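Local coordinates for putative lipoprotein (Pseudomonas protegens, PDB 4KT3), which is probably the immunity protein that binds and neutralises a type VI secretion effector, a peptidoglycan glycoside hydrolase, at residues 39-50 against 63-71. Residues are numbered along the deposited sequence; the frame is centred on the assembly and turned at random.
Sequences LQRPGVFIDGDL and YDFSLGYND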
# COMPACT_ATOMS: atom_id res chain seq x y z
N LEU B 39 -0.11 -0.01 16.71
CA LEU B 39 0.18 1.34 16.21
C LEU B 39 1.18 2.14 17.03
O LEU B 39 1.77 3.11 16.53
CB LEU B 39 -1.11 2.15 16.08
CG LEU B 39 -2.18 1.56 15.16
CD1 LEU B 39 -3.30 2.57 14.95
CD2 LEU B 39 -1.56 1.13 13.84
N GLN B 40 1.37 1.76 18.29
CA GLN B 40 2.28 2.46 19.19
C GLN B 40 3.50 1.61 19.51
O GLN B 40 3.70 1.18 20.65
CB GLN B 40 1.56 2.85 20.50
N ARG B 41 4.31 1.35 18.48
CA ARG B 41 5.58 0.66 18.63
C ARG B 41 6.58 1.42 17.75
O ARG B 41 6.22 1.86 16.66
CB ARG B 41 5.47 -0.80 18.19
N PRO B 42 7.82 1.59 18.23
CA PRO B 42 8.74 2.43 17.45
C PRO B 42 8.94 1.95 16.01
O PRO B 42 9.06 0.75 15.76
CB PRO B 42 10.04 2.37 18.26
CG PRO B 42 9.59 2.08 19.65
CD PRO B 42 8.43 1.14 19.49
N GLY B 43 8.98 2.89 15.08
CA GLY B 43 9.16 2.58 13.67
C GLY B 43 7.87 2.42 12.90
O GLY B 43 7.90 2.41 11.68
N VAL B 44 6.75 2.29 13.60
CA VAL B 44 5.46 2.12 12.95
C VAL B 44 4.84 3.47 12.59
O VAL B 44 4.95 4.43 13.35
CB VAL B 44 4.48 1.34 13.84
CG1 VAL B 44 3.12 1.25 13.18
CG2 VAL B 44 5.03 -0.05 14.15
N PHE B 45 4.20 3.54 11.43
CA PHE B 45 3.57 4.79 11.00
C PHE B 45 2.32 4.54 10.18
O PHE B 45 2.18 3.50 9.54
CB PHE B 45 4.53 5.59 10.14
CG PHE B 45 4.95 4.86 8.89
CD1 PHE B 45 4.13 4.86 7.78
CD2 PHE B 45 6.14 4.16 8.85
CE1 PHE B 45 4.49 4.19 6.64
CE2 PHE B 45 6.51 3.48 7.71
CZ PHE B 45 5.69 3.49 6.60
N ILE B 46 1.41 5.51 10.20
CA ILE B 46 0.34 5.59 9.23
C ILE B 46 0.63 6.79 8.35
O ILE B 46 0.89 7.88 8.86
CB ILE B 46 -1.03 5.76 9.91
CG1 ILE B 46 -1.40 4.48 10.67
CG2 ILE B 46 -2.11 6.10 8.88
CD1 ILE B 46 -2.67 4.60 11.48
N ASP B 47 0.58 6.59 7.04
CA ASP B 47 0.88 7.64 6.08
C ASP B 47 -0.34 7.90 5.20
O ASP B 47 -0.79 7.01 4.46
CB ASP B 47 2.04 7.18 5.20
CG ASP B 47 2.59 8.27 4.32
OD1 ASP B 47 2.00 9.36 4.22
OD2 ASP B 47 3.65 8.03 3.71
N GLY B 48 -0.87 9.12 5.25
CA GLY B 48 -2.00 9.49 4.42
C GLY B 48 -1.63 10.32 3.21
O GLY B 48 -2.51 10.77 2.47
N ASP B 49 -0.33 10.53 2.98
CA ASP B 49 0.11 11.30 1.82
C ASP B 49 0.25 10.38 0.60
O ASP B 49 1.36 10.11 0.10
CB ASP B 49 1.43 12.02 2.12
CG ASP B 49 1.86 12.96 1.01
OD1 ASP B 49 1.04 13.25 0.12
OD2 ASP B 49 3.03 13.41 1.03
N LEU B 50 -0.90 9.88 0.17
CA LEU B 50 -1.00 9.03 -1.00
C LEU B 50 -1.81 9.79 -2.05
O LEU B 50 -2.94 10.21 -1.79
CB LEU B 50 -1.68 7.72 -0.64
CG LEU B 50 -1.02 6.88 0.44
CD1 LEU B 50 -1.72 5.53 0.55
CD2 LEU B 50 0.45 6.70 0.18
N TYR B 63 -10.24 8.49 1.29
CA TYR B 63 -8.85 8.84 1.51
C TYR B 63 -8.08 7.55 1.75
O TYR B 63 -8.56 6.67 2.47
CB TYR B 63 -8.71 9.75 2.72
CG TYR B 63 -9.17 11.16 2.46
CD1 TYR B 63 -8.49 11.97 1.56
CD2 TYR B 63 -10.27 11.69 3.12
CE1 TYR B 63 -8.90 13.26 1.32
CE2 TYR B 63 -10.68 12.97 2.89
CZ TYR B 63 -10.00 13.76 1.99
OH TYR B 63 -10.41 15.05 1.77
N ASP B 64 -6.90 7.42 1.15
CA ASP B 64 -6.08 6.22 1.31
C ASP B 64 -4.96 6.42 2.33
O ASP B 64 -4.42 7.52 2.48
CB ASP B 64 -5.44 5.81 -0.03
CG ASP B 64 -6.44 5.32 -1.06
OD1 ASP B 64 -7.67 5.30 -0.80
OD2 ASP B 64 -5.97 4.96 -2.16
N PHE B 65 -4.60 5.33 3.02
CA PHE B 65 -3.58 5.36 4.06
C PHE B 65 -2.75 4.09 4.00
O PHE B 65 -3.29 3.01 3.77
CB PHE B 65 -4.22 5.44 5.45
CG PHE B 65 -5.06 6.65 5.65
CD1 PHE B 65 -4.50 7.82 6.14
CD2 PHE B 65 -6.41 6.62 5.34
CE1 PHE B 65 -5.27 8.95 6.31
CE2 PHE B 65 -7.19 7.75 5.52
CZ PHE B 65 -6.62 8.91 6.02
N SER B 66 -1.45 4.23 4.20
CA SER B 66 -0.60 3.05 4.33
C SER B 66 -0.19 2.89 5.78
O SER B 66 -0.02 3.87 6.51
CB SER B 66 0.63 3.17 3.44
OG SER B 66 1.50 4.16 3.91
N LEU B 67 -0.03 1.63 6.20
CA LEU B 67 0.45 1.29 7.52
C LEU B 67 1.78 0.56 7.33
O LEU B 67 1.86 -0.44 6.61
CB LEU B 67 -0.54 0.38 8.22
CG LEU B 67 -0.11 -0.19 9.57
CD1 LEU B 67 0.11 0.92 10.59
CD2 LEU B 67 -1.14 -1.19 10.05
N GLY B 68 2.83 1.08 7.94
CA GLY B 68 4.15 0.55 7.69
C GLY B 68 5.07 0.58 8.88
O GLY B 68 4.72 1.09 9.94
N TYR B 69 6.27 0.06 8.67
CA TYR B 69 7.20 -0.21 9.72
C TYR B 69 8.63 -0.16 9.19
O TYR B 69 8.95 -0.86 8.24
CB TYR B 69 6.89 -1.61 10.25
CG TYR B 69 7.87 -2.13 11.27
CD1 TYR B 69 8.15 -1.39 12.40
CD2 TYR B 69 8.51 -3.35 11.10
CE1 TYR B 69 9.03 -1.84 13.35
CE2 TYR B 69 9.40 -3.82 12.04
CZ TYR B 69 9.66 -3.06 13.18
OH TYR B 69 10.54 -3.48 14.15
N ASN B 70 9.48 0.65 9.82
CA ASN B 70 10.91 0.66 9.49
C ASN B 70 11.73 0.07 10.64
O ASN B 70 11.72 0.58 11.77
CB ASN B 70 11.42 2.06 9.16
CG ASN B 70 10.97 2.55 7.80
OD1 ASN B 70 11.33 1.98 6.76
ND2 ASN B 70 10.17 3.62 7.79
N ASP B 71 12.45 -1.00 10.32
CA ASP B 71 13.30 -1.72 11.26
C ASP B 71 14.74 -1.54 10.76
O ASP B 71 15.00 -1.77 9.58
CB ASP B 71 12.91 -3.19 11.23
CG ASP B 71 13.63 -4.02 12.27
OD1 ASP B 71 14.74 -3.65 12.71
OD2 ASP B 71 13.07 -5.08 12.64
O HOH W 1 9.43 4.78 10.26
O HOH W 2 3.47 5.06 2.47
O HOH W 3 -5.12 10.19 2.57
O HOH W 4 -5.41 9.72 -0.13
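Val-44 to Asp-47 run antiparallel to Ser-66 to Tyr-69, the strand axes 4.6 Å apart at 167°, and Phe-45/Gly-68 and Asp-47/Ser-66 form hydrogen-bonded pairs. Asp-47 N gives the shortest of these bonds, 2.8 Å to Ser-66 O; the pairing continues with Asn-70 N donating to Gly-43 O. On one face the Phe-45 ring folds back over the neighbouring strand: chi1 of 61° sets CG between its own backbone N and carbonyl carbon, and Gly-68 CA lies 3.8 Å from the ring centroid, 23° off the normal, a CH-pi contact. The ring lies against the Gly-68 backbone, with Phe-45 CE2 3.4 Å from Gly-68 C. Ser-66 OG meets the ring edge and approaches Asp-47 CB to 3.3 Å, while a water joins that hydroxyl to Asp-47 OD2. Asp-47 OD1 accepts from Asp-49 N at 2.9 Å, closing an Asx turn where the strand ends. On the opposite face the contacts are apolar: Leu-67 CD1 meets Leu-39 CD2 at 3.7 Å, Ile-46 CG1 at 3.9 Å and Val-44 CG1, while Val-44 CG2 packs on Tyr-69 CD1. Helix 21-34 covers part of this face, touching Ile-46 and Phe-65. Asn-70 OD1 bonds to Thr-77 and to His-88 of the effector chain, and Ser-66 packs on Gln-71 of that chain. The arrangement pairs the outermost strand of this chain's five-stranded antiparallel sheet with its neighbour, with a helix against one face and the effector reaching the other.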